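Local coordinates for ribosomal-protein-serine acetyltransferase, putative (Vibrio cholerae O1 biovar eltor, PDB 2FCK) that is of unknown function but, as a GNAT-family acetyltransferase, probably transfers an acetyl group from acetyl-CoA, perhaps to the N terminus of a ribosomal protein, at residues 13-18 against 112-117; 33-38 against 105-110. One frame throughout, in Å; residues are numbered along the deposited sequence.

From the N terminus, the chain enters contact 1 at the turn and strand 13-18, and the partner, residues 112-117, comes back against it 94 residues later. Within this long excursion a shorter one is closed by contact 2: the loop 33-38 after helix 25-33 meets residues 105-110 at the end of strand 98-105. The two closures are nested and do not cross. Contact 1 ties the short strand 15-18 to the start of helix 114-129, and contact 2 ties the loop between helices 25-33 and 51-66 to the short helix 107-110. Both returning segments lie on consecutive helices, where Tyr114 N and Tyr109 O probably share a hydrogen bond and Gly115 packs on Ile105.

Contact 1: residues 13-18 against 112-117; sequences QRLQLR and QGYGKE. With NO3 (nitrate ion), chain D.
Leu15, at the start of strand 15-18, packs tightly on the first turn of helix 114-129. Its CD2 sits almost centrally over one face of the Tyr114 ring, 3.8 Å from the centroid in a CH-pi contact, while CD1 lies 3.4 Å from Tyr114 O and also touches Glu117 CB. Next to this buried patch, Arg14 bends at chi3 (-67°) and lays its guanidinium against the edge of the same ring. Tyr114 CE2 is over the centre of the guanidinium, 3.6 Å from Arg14 CZ, with the two planes 83° apart. Glu117, extended from CG anti to its backbone N, meets Arg14 nearly coplanar. Glu117 OE1 takes both Arg14 NE (2.7 Å) and Arg14 NH1 (2.8 Å) in a salt bridge, and OE2 uses its syn lone pair for Arg14 N at 2.9 Å; Thr12 OG1 also bonds OE2. At the far end Arg14 NH1 and NH2 both reach Gln112 O, 3.0 Å from each. Thus two acceptors fix its rotation. The loose side is polar: Gln13 and Gln112 lie exposed at the margin, and Lys116 stretches away from the strand. Gly113 and Gly115 belong to the Q/R-x-x-G-x-G/A signature, and a nitrate, probably from the crystallisation liquor and less surely placed, accepts from Lys116 N, consistent with the pyrophosphate-binding loop for acetyl-CoA in the GNAT fold.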
# COMPACT_ATOMS: atom_id res chain seq x y z
N GLN A 13 5.35 10.23 27.78
CA GLN A 13 5.60 11.07 28.96
C GLN A 13 4.79 12.38 28.93
O GLN A 13 4.17 12.80 29.94
CB GLN A 13 7.11 11.39 29.07
CG GLN A 13 7.38 12.29 30.26
CD GLN A 13 8.75 12.94 30.24
OE1 GLN A 13 9.52 12.78 29.30
NE2 GLN A 13 9.02 13.73 31.27
N ARG A 14 4.79 13.02 27.76
CA ARG A 14 4.19 14.36 27.65
C ARG A 14 2.90 14.44 26.83
O ARG A 14 2.20 15.47 26.89
CB ARG A 14 5.22 15.34 27.10
CG ARG A 14 6.50 15.46 27.96
CD ARG A 14 7.45 16.42 27.31
NE ARG A 14 7.96 15.92 26.04
CZ ARG A 14 8.79 16.61 25.25
NH1 ARG A 14 9.23 16.08 24.11
NH2 ARG A 14 9.20 17.83 25.63
N LEU A 15 2.57 13.37 26.10
CA LEU A 15 1.54 13.39 25.04
C LEU A 15 0.52 12.28 25.14
O LEU A 15 0.80 11.18 25.67
CB LEU A 15 2.18 13.38 23.61
CG LEU A 15 3.26 14.41 23.34
CD1 LEU A 15 3.93 14.12 21.95
CD2 LEU A 15 2.70 15.85 23.47
N GLN A 16 -0.68 12.56 24.61
CA GLN A 16 -1.76 11.60 24.60
C GLN A 16 -2.22 11.54 23.15
O GLN A 16 -2.65 12.57 22.61
CB GLN A 16 -2.89 12.10 25.50
CG GLN A 16 -4.08 11.22 25.53
CD GLN A 16 -5.26 11.93 26.19
OE1 GLN A 16 -5.60 13.07 25.84
NE2 GLN A 16 -5.84 11.28 27.19
N LEU A 17 -2.12 10.36 22.56
CA LEU A 17 -2.49 10.14 21.16
C LEU A 17 -3.85 9.44 21.20
O LEU A 17 -3.95 8.34 21.74
CB LEU A 17 -1.45 9.24 20.44
CG LEU A 17 -0.18 9.93 19.92
CD1 LEU A 17 0.65 10.59 21.06
CD2 LEU A 17 0.64 8.86 19.23
N ARG A 18 -4.88 10.04 20.58
CA ARG A 18 -6.24 9.49 20.66
C ARG A 18 -7.13 10.09 19.58
O ARG A 18 -6.75 11.08 18.92
CB ARG A 18 -6.85 9.83 22.03
CG ARG A 18 -6.87 11.34 22.39
CD ARG A 18 -7.83 11.57 23.56
NE ARG A 18 -7.83 12.95 24.03
CZ ARG A 18 -8.62 13.90 23.53
NH1 ARG A 18 -9.42 13.63 22.50
NH2 ARG A 18 -8.58 15.12 24.05
N GLN A 112 9.74 21.67 20.61
CA GLN A 112 9.78 20.96 21.91
C GLN A 112 10.00 19.42 21.82
O GLN A 112 10.00 18.73 22.85
CB GLN A 112 8.49 21.25 22.69
CG GLN A 112 8.31 22.72 23.05
CD GLN A 112 6.97 22.98 23.69
OE1 GLN A 112 6.73 22.58 24.84
NE2 GLN A 112 6.08 23.67 22.96
N GLY A 113 10.17 18.92 20.60
CA GLY A 113 10.39 17.49 20.39
C GLY A 113 9.09 16.69 20.44
O GLY A 113 9.14 15.47 20.50
N TYR A 114 7.93 17.36 20.39
CA TYR A 114 6.63 16.65 20.36
C TYR A 114 6.46 15.81 19.10
O TYR A 114 5.84 14.73 19.15
CB TYR A 114 5.45 17.60 20.46
CG TYR A 114 5.25 18.23 21.86
CD1 TYR A 114 4.27 19.19 22.06
CD2 TYR A 114 6.02 17.83 22.93
CE1 TYR A 114 4.05 19.75 23.31
CE2 TYR A 114 5.81 18.38 24.22
CZ TYR A 114 4.83 19.35 24.38
OH TYR A 114 4.63 19.89 25.63
N GLY A 115 6.96 16.30 17.98
CA GLY A 115 6.82 15.52 16.74
C GLY A 115 7.56 14.19 16.80
O GLY A 115 7.03 13.12 16.43
N LYS A 116 8.77 14.23 17.34
CA LYS A 116 9.57 13.02 17.48
C LYS A 116 8.91 12.09 18.53
O LYS A 116 8.81 10.87 18.31
CB LYS A 116 11.02 13.35 17.90
CG LYS A 116 11.90 12.11 17.89
CD LYS A 116 13.32 12.48 18.27
CE LYS A 116 14.20 11.26 18.37
NZ LYS A 116 15.54 11.75 18.83
N GLU A 117 8.41 12.64 19.62
CA GLU A 117 7.80 11.83 20.66
C GLU A 117 6.51 11.15 20.12
O GLU A 117 6.31 9.96 20.31
CB GLU A 117 7.49 12.70 21.90
CG GLU A 117 6.93 11.92 23.09
CD GLU A 117 6.82 12.81 24.32
OE1 GLU A 117 7.62 13.77 24.44
OE2 GLU A 117 5.94 12.58 25.16
N NO3 D . 10.26 17.18 16.48
O1 NO3 D . 9.39 17.81 15.62
O2 NO3 D . 11.57 16.89 16.18
O3 NO3 D . 9.83 16.78 17.71

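Contact 2: residues 33-38 against 105-110; sequences RQSQTL and IGDRYQ. With NO3 (nitrate ion), chain L; NO3 (nitrate ion), chain C.
Asp107, in the first turn of helix 107-110, takes a hydroxyl on each carboxylate oxygen: Ser35 OG donates to OD2 at 2.8 Å and Thr37 OG1 to OD1 at 2.9 Å. Both approach from above the carboxylate plane. Thr37 reaches it with OG1 in the crowded position between backbone N and carbonyl carbon (chi1 62°). Ser35 OG, anti to its backbone N, also accepts from Thr37 N and from Leu38 N (2.9 Å), so an ST turn and ST motif hold the hydroxyl in place. Next to these bonds, Leu38 CD1 packs on Gly106 CA at 4.0 Å; Gly106 is the N-cap residue.

Arg108 runs along the outer flank. Arg108 CB passes a bound nitrate, 3.5 Å from its O3, and Arg108 CG lies over the centre of the Tyr109 ring, 3.4 Å above its plane. CD leads into the bend at chi3 (70°), which returns NE to the same nitrate oxygen. The guanidinium has nitrate O1 over one face, toward the rim, and Gln34 CB at its edge near the plane, 3.6 Å from Arg108 NH1. Arg108 NH1 finally donates to a water at 2.6 Å, which in turn donates to Gln34 O and Gln34 OE1. This nitrate accepts from Arg108 N and another from Ile105 N; both probably come from the crystallisation liquor. The contact joins the loop between the first two helices of the GNAT fold to the end of strand 98-105, the region that in relatives borders the acetyl-CoA and acceptor sites.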
# COMPACT_ATOMS: atom_id res chain seq x y z
N ARG A 33 -5.30 27.40 12.56
CA ARG A 33 -5.32 28.85 12.46
C ARG A 33 -4.02 29.42 13.00
O ARG A 33 -3.63 30.52 12.59
CB ARG A 33 -6.48 29.46 13.20
CG ARG A 33 -7.49 30.17 12.33
CD ARG A 33 -8.52 29.26 11.86
NE ARG A 33 -9.63 30.00 11.25
CZ ARG A 33 -9.85 30.11 9.94
NH1 ARG A 33 -9.03 29.56 9.05
NH2 ARG A 33 -10.90 30.81 9.51
N GLN A 34 -3.43 28.72 13.98
CA GLN A 34 -2.25 29.28 14.66
C GLN A 34 -0.98 29.00 13.86
O GLN A 34 0.04 29.65 14.12
CB GLN A 34 -2.07 28.72 16.06
CG GLN A 34 -3.06 29.37 17.04
CD GLN A 34 -2.95 30.87 17.09
OE1 GLN A 34 -1.84 31.39 17.24
NE2 GLN A 34 -4.09 31.62 17.03
N SER A 35 -1.06 28.11 12.89
CA SER A 35 0.14 27.71 12.15
C SER A 35 0.38 28.56 10.90
O SER A 35 -0.52 28.73 10.07
CB SER A 35 0.04 26.25 11.74
OG SER A 35 1.14 25.97 10.87
N GLN A 36 1.59 29.09 10.75
CA GLN A 36 1.96 29.85 9.55
C GLN A 36 1.86 29.01 8.28
O GLN A 36 1.54 29.54 7.20
CB GLN A 36 3.39 30.36 9.71
CG GLN A 36 3.98 31.04 8.48
CD GLN A 36 5.33 31.68 8.79
OE1 GLN A 36 5.92 31.43 9.83
NE2 GLN A 36 5.81 32.48 7.87
N THR A 37 2.11 27.71 8.42
CA THR A 37 2.33 26.83 7.24
C THR A 37 1.43 25.61 7.08
O THR A 37 1.34 25.08 5.98
CB THR A 37 3.77 26.29 7.18
OG1 THR A 37 4.02 25.49 8.35
CG2 THR A 37 4.76 27.42 7.07
N LEU A 38 0.81 25.11 8.16
CA LEU A 38 0.02 23.88 8.04
C LEU A 38 -1.05 23.92 6.95
O LEU A 38 -1.27 22.91 6.27
CB LEU A 38 -0.60 23.49 9.39
CG LEU A 38 0.35 22.82 10.40
CD1 LEU A 38 -0.33 22.69 11.76
CD2 LEU A 38 0.72 21.44 9.92
N ILE A 105 2.65 18.43 12.46
CA ILE A 105 2.83 18.91 13.82
C ILE A 105 3.07 20.42 13.70
O ILE A 105 3.80 20.85 12.81
CB ILE A 105 4.09 18.27 14.52
CG1 ILE A 105 4.02 16.73 14.53
CG2 ILE A 105 4.28 18.84 15.93
CD1 ILE A 105 3.01 16.18 15.53
N GLY A 106 2.41 21.17 14.59
CA GLY A 106 2.54 22.62 14.59
C GLY A 106 3.97 23.00 14.89
O GLY A 106 4.63 22.40 15.75
N ASP A 107 4.42 24.00 14.14
CA ASP A 107 5.72 24.61 14.14
C ASP A 107 6.30 24.77 15.59
O ASP A 107 7.42 24.31 15.89
CB ASP A 107 5.58 25.95 13.33
CG ASP A 107 4.55 25.84 12.09
OD1 ASP A 107 4.77 26.48 11.01
OD2 ASP A 107 3.51 25.12 12.14
N ARG A 108 5.52 25.34 16.50
CA ARG A 108 5.98 25.65 17.87
C ARG A 108 6.22 24.40 18.72
O ARG A 108 7.01 24.44 19.69
CB ARG A 108 4.98 26.57 18.54
CG ARG A 108 4.03 25.89 19.52
CD ARG A 108 3.06 26.87 20.14
NE ARG A 108 2.11 27.35 19.16
CZ ARG A 108 1.98 28.61 18.79
NH1 ARG A 108 1.09 28.92 17.85
NH2 ARG A 108 2.75 29.56 19.35
N TYR A 109 5.58 23.29 18.33
CA TYR A 109 5.61 22.03 19.10
C TYR A 109 6.73 21.08 18.63
O TYR A 109 7.29 20.29 19.42
CB TYR A 109 4.23 21.34 19.04
CG TYR A 109 3.13 22.23 19.60
CD1 TYR A 109 3.18 22.65 20.92
CD2 TYR A 109 2.10 22.72 18.78
CE1 TYR A 109 2.21 23.49 21.45
CE2 TYR A 109 1.11 23.58 19.31
CZ TYR A 109 1.18 23.96 20.64
OH TYR A 109 0.22 24.80 21.20
N GLN A 110 7.08 21.19 17.37
CA GLN A 110 8.29 20.55 16.84
C GLN A 110 9.54 21.01 17.61
O GLN A 110 10.40 20.22 18.00
CB GLN A 110 8.44 20.89 15.36
CG GLN A 110 7.37 20.24 14.50
CD GLN A 110 7.70 20.28 13.02
OE1 GLN A 110 8.87 20.38 12.63
NE2 GLN A 110 6.67 20.21 12.17
N NO3 L . 2.53 26.25 15.46
O1 NO3 L . 3.70 26.91 15.10
O2 NO3 L . 1.33 26.57 14.86
O3 NO3 L . 2.56 25.25 16.43
N NO3 C . 5.26 18.16 10.27
O1 NO3 C . 4.34 19.20 10.29
O2 NO3 C . 5.38 17.39 9.13
O3 NO3 C . 6.06 17.87 11.37
O HOH W 1 0.87 31.23 16.75